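PDB 1UZ5: molybdopterin molybdotransferase from Pyrococcus horikoshii, which probably catalyses the magnesium-dependent insertion of molybdenum into adenylyl-molybdopterin, giving Mo-molybdopterin and AMP in molybdenum cofactor biosynthesis. Local coordinates for residues V6-A12 with V276-I281; A280-K285 with R346-L350; A375-V379 with V394-F399. Residue numbers count along the deposited sequence, not the author numbering.

Contact 1: V6-A12 with V276-I281; sequences VVPLEKA and VHGIAI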
loop_
_atom_site.group_PDB
_atom_site.type_symbol
_atom_site.label_atom_id
_atom_site.label_comp_id
_atom_site.label_asym_id
_atom_site.label_seq_id
_atom_site.Cartn_x
_atom_site.Cartn_y
_atom_site.Cartn_z
ATOM N N VAL A 6 12.108 28.142 18.151
ATOM C CA VAL A 6 12.095 26.688 18.024
ATOM C C VAL A 6 11.037 26.029 18.904
ATOM O O VAL A 6 10.831 26.426 20.050
ATOM C CB VAL A 6 13.472 26.097 18.379
ATOM C CG1 VAL A 6 13.368 24.594 18.545
ATOM C CG2 VAL A 6 14.474 26.439 17.289
ATOM N N VAL A 7 10.378 25.012 18.356
ATOM C CA VAL A 7 9.333 24.283 19.066
ATOM C C VAL A 7 9.629 22.778 19.041
ATOM O O VAL A 7 10.294 22.286 18.131
ATOM C CB VAL A 7 7.955 24.542 18.410
ATOM C CG1 VAL A 7 7.826 23.745 17.124
ATOM C CG2 VAL A 7 6.844 24.203 19.375
ATOM N N PRO A 8 9.154 22.030 20.053
ATOM C CA PRO A 8 9.400 20.584 20.088
ATOM C C PRO A 8 8.809 19.865 18.875
ATOM O O PRO A 8 7.882 20.361 18.237
ATOM C CB PRO A 8 8.728 20.154 21.387
ATOM C CG PRO A 8 8.910 21.350 22.262
ATOM C CD PRO A 8 8.565 22.485 21.325
ATOM N N LEU A 9 9.357 18.695 18.564
ATOM C CA LEU A 9 8.880 17.909 17.436
ATOM C C LEU A 9 7.398 17.604 17.602
ATOM O O LEU A 9 6.607 17.779 16.674
ATOM C CB LEU A 9 9.668 16.599 17.334
ATOM C CG LEU A 9 9.240 15.604 16.247
ATOM C CD1 LEU A 9 9.289 16.268 14.881
ATOM C CD2 LEU A 9 10.153 14.389 16.282
ATOM N N GLU A 10 7.024 17.157 18.796
ATOM C CA GLU A 10 5.637 16.819 19.080
ATOM C C GLU A 10 4.685 17.926 18.649
ATOM O O GLU A 10 3.608 17.655 18.118
ATOM C CB GLU A 10 5.457 16.533 20.570
ATOM C CG GLU A 10 4.027 16.200 20.959
ATOM C CD GLU A 10 3.444 15.082 20.116
ATOM O OE1 GLU A 10 4.063 13.998 20.057
ATOM O OE2 GLU A 10 2.367 15.287 19.514
ATOM N N LYS A 11 5.080 19.176 18.873
ATOM C CA LYS A 11 4.229 20.291 18.485
ATOM C C LYS A 11 4.137 20.359 16.971
ATOM O O LYS A 11 3.050 20.513 16.412
ATOM C CB LYS A 11 4.777 21.613 19.023
ATOM C CG LYS A 11 3.974 22.829 18.573
ATOM C CD LYS A 11 2.521 22.737 19.028
ATOM C CE LYS A 11 1.685 23.875 18.462
ATOM N NZ LYS A 11 2.199 25.206 18.883
ATOM N N ALA A 12 5.285 20.249 16.309
ATOM C CA ALA A 12 5.327 20.290 14.851
ATOM C C ALA A 12 4.477 19.153 14.290
ATOM O O ALA A 12 3.818 19.310 13.262
ATOM C CB ALA A 12 6.762 20.166 14.364
ATOM N N VAL A 276 5.160 26.751 11.946
ATOM C CA VAL A 276 6.395 26.329 12.593
ATOM C C VAL A 276 7.601 26.949 11.901
ATOM O O VAL A 276 7.658 27.013 10.673
ATOM C CB VAL A 276 6.549 24.791 12.545
ATOM C CG1 VAL A 276 7.841 24.367 13.233
ATOM C CG2 VAL A 276 5.347 24.127 13.200
ATOM N N HIS A 277 8.555 27.420 12.696
ATOM C CA HIS A 277 9.779 28.002 12.161
ATOM C C HIS A 277 10.902 27.575 13.081
ATOM O O HIS A 277 11.261 28.287 14.017
ATOM C CB HIS A 277 9.712 29.526 12.120
ATOM C CG HIS A 277 10.861 30.152 11.388
ATOM N ND1 HIS A 277 11.042 31.515 11.309
ATOM C CD2 HIS A 277 11.876 29.595 10.683
ATOM C CE1 HIS A 277 12.119 31.772 10.588
ATOM N NE2 HIS A 277 12.643 30.625 10.196
ATOM N N GLY A 278 11.450 26.399 12.809
ATOM C CA GLY A 278 12.516 25.879 13.634
ATOM C C GLY A 278 11.955 24.779 14.504
ATOM O O GLY A 278 10.886 24.930 15.096
ATOM N N ILE A 279 12.671 23.665 14.581
ATOM C CA ILE A 279 12.223 22.537 15.381
ATOM C C ILE A 279 13.365 22.075 16.274
ATOM O O ILE A 279 14.515 22.020 15.842
ATOM C CB ILE A 279 11.767 21.366 14.476
ATOM C CG1 ILE A 279 10.670 21.848 13.522
ATOM C CG2 ILE A 279 11.263 20.206 15.331
ATOM C CD1 ILE A 279 10.201 20.792 12.532
ATOM N N ALA A 280 13.038 21.748 17.520
ATOM C CA ALA A 280 14.034 21.303 18.487
ATOM C C ALA A 280 14.549 19.904 18.168
ATOM O O ALA A 280 14.416 18.981 18.975
ATOM C CB ALA A 280 13.441 21.343 19.897
ATOM N N ILE A 281 15.142 19.752 16.989
ATOM C CA ILE A 281 15.681 18.464 16.569
ATOM C C ILE A 281 16.934 18.638 15.723
ATOM O O ILE A 281 17.251 19.743 15.281
ATOM C CB ILE A 281 14.654 17.662 15.741
ATOM C CG1 ILE A 281 14.248 18.467 14.503
ATOM C CG2 ILE A 281 13.444 17.317 16.600
ATOM C CD1 ILE A 281 13.293 17.739 13.575
#
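Val6 gives up more surface than any other residue here. Its CB points sideways, yet CG1 lies only 3.0 Å from Ala280 N and 3.5 Å from Ala280 CB, pressed close against the backbone at Ile279 and Ala280. The next residue supplies the polar part of the join: Val7 N donates to Gly278 O (3.3 Å) and Val7 O accepts from Ala280 N (2.9 Å), a single beta bridge between Val7 and Ile279. Gly278 belongs at this spot, because its backbone angles would jam a CB against the preceding carbonyl, and that CB would also crowd Val6 CG2. Beyond the bridge, Ala280 centres an inverse gamma turn, closed by Ile281 N to Ile279 O at 2.6 Å.

Ile279 and Leu9 carry the apolar packing. Pro8 takes the N-cap position, and in the helix that follows Leu9 and Ala12 lie against Ile279: its CG2 is 3.9 Å from Leu9 CA, its CD1 3.9 Å from Ala12 CB. Leu9 CB also meets Ile281 CG2, again at 3.9 Å.

The contact thus joins the N-terminal MoeA region, through the chain start and helix 9-18, to the probable molybdopterin-binding domain, where the chain leaves strand 273-277, an outermost strand of its sheet. Val276 pairs with Ile289 of strand 288-292, and Leu9 and Ile281 both reach Phe349 on strand 347-354.

Contact 2: A280-K285 with R346-L350; sequences AIQPGK and RRQFL. With SO4 (sulfate ion), chain E.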
loop_
_atom_site.group_PDB
_atom_site.type_symbol
_atom_site.label_atom_id
_atom_site.label_comp_id
_atom_site.label_asym_id
_atom_site.label_seq_id
_atom_site.Cartn_x
_atom_site.Cartn_y
_atom_site.Cartn_z
ATOM N N ALA A 280 13.038 21.748 17.520
ATOM C CA ALA A 280 14.034 21.303 18.487
ATOM C C ALA A 280 14.549 19.904 18.168
ATOM O O ALA A 280 14.416 18.981 18.975
ATOM C CB ALA A 280 13.441 21.343 19.897
ATOM N N ILE A 281 15.142 19.752 16.989
ATOM C CA ILE A 281 15.681 18.464 16.569
ATOM C C ILE A 281 16.934 18.638 15.723
ATOM O O ILE A 281 17.251 19.743 15.281
ATOM C CB ILE A 281 14.654 17.662 15.741
ATOM C CG1 ILE A 281 14.248 18.467 14.503
ATOM C CG2 ILE A 281 13.444 17.317 16.600
ATOM C CD1 ILE A 281 13.293 17.739 13.575
ATOM N N GLN A 282 17.638 17.532 15.505
ATOM C CA GLN A 282 18.856 17.516 14.704
ATOM C C GLN A 282 18.830 16.303 13.774
ATOM O O GLN A 282 18.813 15.162 14.235
ATOM C CB GLN A 282 20.086 17.452 15.617
ATOM C CG GLN A 282 21.313 16.795 14.992
ATOM C CD GLN A 282 21.730 17.443 13.688
ATOM O OE1 GLN A 282 22.060 18.627 13.649
ATOM N NE2 GLN A 282 21.719 16.666 12.611
ATOM N N PRO A 283 18.823 16.535 12.449
ATOM C CA PRO A 283 18.837 17.836 11.776
ATOM C C PRO A 283 17.424 18.371 11.580
ATOM O O PRO A 283 16.454 17.759 12.023
ATOM C CB PRO A 283 19.500 17.513 10.450
ATOM C CG PRO A 283 18.879 16.187 10.132
ATOM C CD PRO A 283 18.960 15.447 11.463
ATOM N N GLY A 284 17.313 19.508 10.904
ATOM C CA GLY A 284 16.004 20.086 10.659
ATOM C C GLY A 284 15.671 21.229 11.593
ATOM O O GLY A 284 14.520 21.655 11.680
ATOM N N LYS A 285 16.681 21.722 12.301
ATOM C CA LYS A 285 16.495 22.829 13.225
ATOM C C LYS A 285 15.735 23.982 12.565
ATOM O O LYS A 285 14.767 24.487 13.126
ATOM C CB LYS A 285 17.853 23.323 13.730
ATOM C CG LYS A 285 17.794 24.561 14.610
ATOM C CD LYS A 285 19.196 25.037 14.970
ATOM C CE LYS A 285 19.160 26.303 15.814
ATOM N NZ LYS A 285 20.529 26.789 16.144
ATOM N N ARG A 346 20.408 18.050 22.464
ATOM C CA ARG A 346 19.239 18.209 21.607
ATOM C C ARG A 346 18.775 16.866 21.048
ATOM O O ARG A 346 19.559 15.922 20.940
ATOM C CB ARG A 346 19.559 19.169 20.456
ATOM C CG ARG A 346 18.394 19.431 19.512
ATOM C CD ARG A 346 18.749 20.478 18.463
ATOM N NE ARG A 346 19.912 20.091 17.669
ATOM C CZ ARG A 346 20.418 20.815 16.675
ATOM N NH1 ARG A 346 19.863 21.974 16.346
ATOM N NH2 ARG A 346 21.480 20.381 16.009
ATOM N N ARG A 347 17.494 16.786 20.704
ATOM C CA ARG A 347 16.913 15.568 20.150
ATOM C C ARG A 347 17.410 15.412 18.716
ATOM O O ARG A 347 17.158 16.276 17.877
ATOM C CB ARG A 347 15.387 15.676 20.165
ATOM C CG ARG A 347 14.651 14.387 19.863
ATOM C CD ARG A 347 13.147 14.611 19.912
ATOM N NE ARG A 347 12.400 13.357 19.922
ATOM C CZ ARG A 347 12.458 12.461 20.904
ATOM N NH1 ARG A 347 13.228 12.679 21.962
ATOM N NH2 ARG A 347 11.742 11.347 20.830
ATOM N N GLN A 348 18.115 14.321 18.430
ATOM C CA GLN A 348 18.637 14.118 17.082
ATOM C C GLN A 348 18.278 12.785 16.445
ATOM O O GLN A 348 18.058 11.790 17.131
ATOM C CB GLN A 348 20.159 14.268 17.074
ATOM C CG GLN A 348 20.896 13.152 17.782
ATOM C CD GLN A 348 22.389 13.209 17.539
ATOM O OE1 GLN A 348 23.043 14.206 17.847
ATOM N NE2 GLN A 348 22.940 12.133 16.984
ATOM N N PHE A 349 18.229 12.784 15.116
ATOM C CA PHE A 349 17.918 11.585 14.350
ATOM C C PHE A 349 19.132 11.214 13.507
ATOM O O PHE A 349 19.498 11.923 12.572
ATOM C CB PHE A 349 16.701 11.826 13.457
ATOM C CG PHE A 349 15.458 12.163 14.219
ATOM C CD1 PHE A 349 15.288 13.427 14.776
ATOM C CD2 PHE A 349 14.466 11.207 14.410
ATOM C CE1 PHE A 349 14.148 13.736 15.514
ATOM C CE2 PHE A 349 13.319 11.505 15.147
ATOM C CZ PHE A 349 13.160 12.773 15.700
ATOM N N LEU A 350 19.748 10.092 13.858
ATOM C CA LEU A 350 20.942 9.606 13.185
ATOM C C LEU A 350 20.679 8.704 11.984
ATOM O O LEU A 350 20.063 7.645 12.111
ATOM C CB LEU A 350 21.814 8.850 14.189
ATOM C CG LEU A 350 23.039 8.120 13.637
ATOM C CD1 LEU A 350 24.040 9.135 13.122
ATOM C CD2 LEU A 350 23.663 7.257 14.721
HETATM S S SO4 E . 20.565 21.351 12.114
HETATM O O1 SO4 E . 21.513 21.919 13.305
HETATM O O2 SO4 E . 20.109 22.531 11.408
HETATM O O3 SO4 E . 21.238 20.532 11.353
HETATM O O4 SO4 E . 19.461 20.774 12.832
#
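Gln282 holds the two segments together through its backbone: Phe349 N donates to Gln282 O (2.6 Å), and Gln282 N makes a weak, bent bond to Arg347 O (2.7 Å). Next comes the sulfate, probably from the crystallisation liquor, which takes hydrogen bonds from both segments, O4 from Lys285 N (3.0 Å) and O1 from Arg346 NH2 (3.1 Å). A cis peptide precedes Pro283, and the backbone of Pro283 to Lys285 lines one side of the anion at O4, with Gly284 N 3.2 Å from that oxygen; at Gly284 the backbone angles by themselves call for glycine.

This is a short parallel pairing, Gln282 bridged to Gln348 with CA atoms 4.2 Å apart, joining the probable molybdopterin-binding domain to the C-terminal domain IV. The bound sulfate is consistent with a site for an anionic group at that junction.

Farther out, Gln282 CG packs on Gln348 CB at 3.5 Å, and Lys285 CD lies at the edge of the Arg346 guanidinium, 3.4 Å from NH1. Arg347 sends its end away to salt bridges with Glu380 and Glu383. On the buried side, Ile281 CG2 meets the edge of the Phe349 ring, 3.8 Å from CE1, and that ring also touches Thr309 and Leu313 of helix 304-322.

Contact 3: A375-V379 with V394-F399; sequences ADGFV and VEVTLF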
loop_
_atom_site.group_PDB
_atom_site.type_symbol
_atom_site.label_atom_id
_atom_site.label_comp_id
_atom_site.label_asym_id
_atom_site.label_seq_id
_atom_site.Cartn_x
_atom_site.Cartn_y
_atom_site.Cartn_z
ATOM N N ALA A 375 21.926 5.692 3.435
ATOM C CA ALA A 375 20.901 5.828 4.466
ATOM C C ALA A 375 19.651 4.971 4.243
ATOM O O ALA A 375 18.846 5.248 3.360
ATOM C CB ALA A 375 20.509 7.293 4.610
ATOM N N ASP A 376 19.489 3.936 5.060
ATOM C CA ASP A 376 18.330 3.058 4.948
ATOM C C ASP A 376 17.220 3.512 5.879
ATOM O O ASP A 376 16.054 3.167 5.693
ATOM C CB ASP A 376 18.725 1.620 5.271
ATOM C CG ASP A 376 19.713 1.060 4.278
ATOM O OD1 ASP A 376 19.467 1.205 3.060
ATOM O OD2 ASP A 376 20.728 0.473 4.707
ATOM N N GLY A 377 17.597 4.297 6.882
ATOM C CA GLY A 377 16.636 4.803 7.840
ATOM C C GLY A 377 17.335 5.626 8.902
ATOM O O GLY A 377 18.505 5.981 8.756
ATOM N N PHE A 378 16.628 5.937 9.981
ATOM C CA PHE A 378 17.234 6.720 11.043
ATOM C C PHE A 378 16.889 6.203 12.428
ATOM O O PHE A 378 15.867 5.539 12.626
ATOM C CB PHE A 378 16.823 8.193 10.921
ATOM C CG PHE A 378 15.343 8.433 11.055
ATOM C CD1 PHE A 378 14.708 8.309 12.289
ATOM C CD2 PHE A 378 14.583 8.796 9.947
ATOM C CE1 PHE A 378 13.337 8.544 12.416
ATOM C CE2 PHE A 378 13.217 9.032 10.064
ATOM C CZ PHE A 378 12.594 8.906 11.302
ATOM N N VAL A 379 17.763 6.507 13.380
ATOM C CA VAL A 379 17.575 6.117 14.768
ATOM C C VAL A 379 17.409 7.413 15.555
ATOM O O VAL A 379 18.235 8.319 15.447
ATOM C CB VAL A 379 18.798 5.354 15.305
ATOM C CG1 VAL A 379 18.622 5.070 16.784
ATOM C CG2 VAL A 379 18.977 4.055 14.538
ATOM N N VAL A 394 18.430 -0.856 18.740
ATOM C CA VAL A 394 17.758 0.423 18.581
ATOM C C VAL A 394 16.667 0.306 17.533
ATOM O O VAL A 394 16.776 -0.483 16.594
ATOM C CB VAL A 394 18.739 1.519 18.141
ATOM C CG1 VAL A 394 19.756 1.770 19.237
ATOM C CG2 VAL A 394 19.432 1.108 16.854
ATOM N N GLU A 395 15.611 1.089 17.706
ATOM C CA GLU A 395 14.502 1.084 16.766
ATOM C C GLU A 395 14.939 1.916 15.565
ATOM O O GLU A 395 15.539 2.983 15.724
ATOM C CB GLU A 395 13.261 1.701 17.416
ATOM C CG GLU A 395 11.951 1.421 16.687
ATOM C CD GLU A 395 11.548 -0.044 16.749
ATOM O OE1 GLU A 395 11.474 -0.594 17.869
ATOM O OE2 GLU A 395 11.299 -0.643 15.681
ATOM N N VAL A 396 14.653 1.425 14.366
ATOM C CA VAL A 396 15.030 2.136 13.153
ATOM C C VAL A 396 13.839 2.377 12.237
ATOM O O VAL A 396 13.183 1.433 11.799
ATOM C CB VAL A 396 16.101 1.357 12.352
ATOM C CG1 VAL A 396 16.413 2.085 11.050
ATOM C CG2 VAL A 396 17.363 1.205 13.180
ATOM N N THR A 397 13.552 3.643 11.961
ATOM C CA THR A 397 12.457 3.977 11.059
ATOM C C THR A 397 13.078 3.977 9.671
ATOM O O THR A 397 13.950 4.793 9.377
ATOM C CB THR A 397 11.872 5.370 11.352
ATOM O OG1 THR A 397 11.258 5.368 12.646
ATOM C CG2 THR A 397 10.833 5.739 10.304
ATOM N N LEU A 398 12.642 3.051 8.827
ATOM C CA LEU A 398 13.183 2.941 7.482
ATOM C C LEU A 398 12.610 3.955 6.509
ATOM O O LEU A 398 11.488 4.431 6.673
ATOM C CB LEU A 398 12.958 1.527 6.942
ATOM C CG LEU A 398 13.887 0.436 7.484
ATOM C CD1 LEU A 398 13.794 0.367 8.998
ATOM C CD2 LEU A 398 13.510 -0.899 6.863
ATOM N N PHE A 399 13.398 4.286 5.495
ATOM C CA PHE A 399 12.965 5.230 4.479
ATOM C C PHE A 399 12.198 4.471 3.405
ATOM O O PHE A 399 12.674 4.306 2.282
ATOM C CB PHE A 399 14.170 5.937 3.861
ATOM C CG PHE A 399 14.918 6.809 4.825
ATOM C CD1 PHE A 399 14.244 7.739 5.607
ATOM C CD2 PHE A 399 16.301 6.718 4.936
ATOM C CE1 PHE A 399 14.935 8.569 6.484
ATOM C CE2 PHE A 399 17.004 7.545 5.812
ATOM C CZ PHE A 399 16.321 8.471 6.586
#
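Strands 377-381 and 391-398 form a beta hairpin in the C-terminal domain IV, and its shape turns on one missing side chain. At Gly377 the strands come so close that its CA is 3.9 Å from Leu398 CA, and a CB would run into Thr397 O. The Phe399 ring covers that bare spot, with Gly377 CA 3.7 Å from the ring centroid over its face, a CH-pi contact, and Ala375 CB 3.7 Å from Phe399 CE2. A classic beta bulge at Asp376 and Gly377, facing Val352, shapes this end of the strand.

Phe378 and Thr397 form the hydrogen-bonded pair: Phe378 N to Thr397 O is 3.0 Å, Thr397 N to Phe378 O 3.1 Å. The Phe378 ring lies over the threonine, whose CB is 3.9 Å from the ring centroid. Val379 packs on two valines, its CG2 3.8 Å from Val394 CG2 and 3.5 Å from Val396 CG2. Past the last strand residue, Phe399 N still donates to Asp376 O at 2.9 Å.

Contacts 1 and 2 share Ala280 and Ile281, and their centres are 10 Å apart; Ile279 N, 2.7 Å from Lys285 O in a probable hydrogen bond, ties them further. Contact 2 passes to contact 3 (centres 14 Å apart) through neighbouring strands 347-354 and 377-381, where Leu350 N is 2.8 Å from Val379 O. Phe349 is the common element: its CZ lies 3.5 Å from Leu9 CD2 of contact 1, and its ring meets Phe378 of contact 3 edge-to-face. Contacts 1 and 3 do not touch, their nearest atoms being about 8 Å apart. The sulfate sits in contact 2, with the Ile281 side chain about 6 Å away.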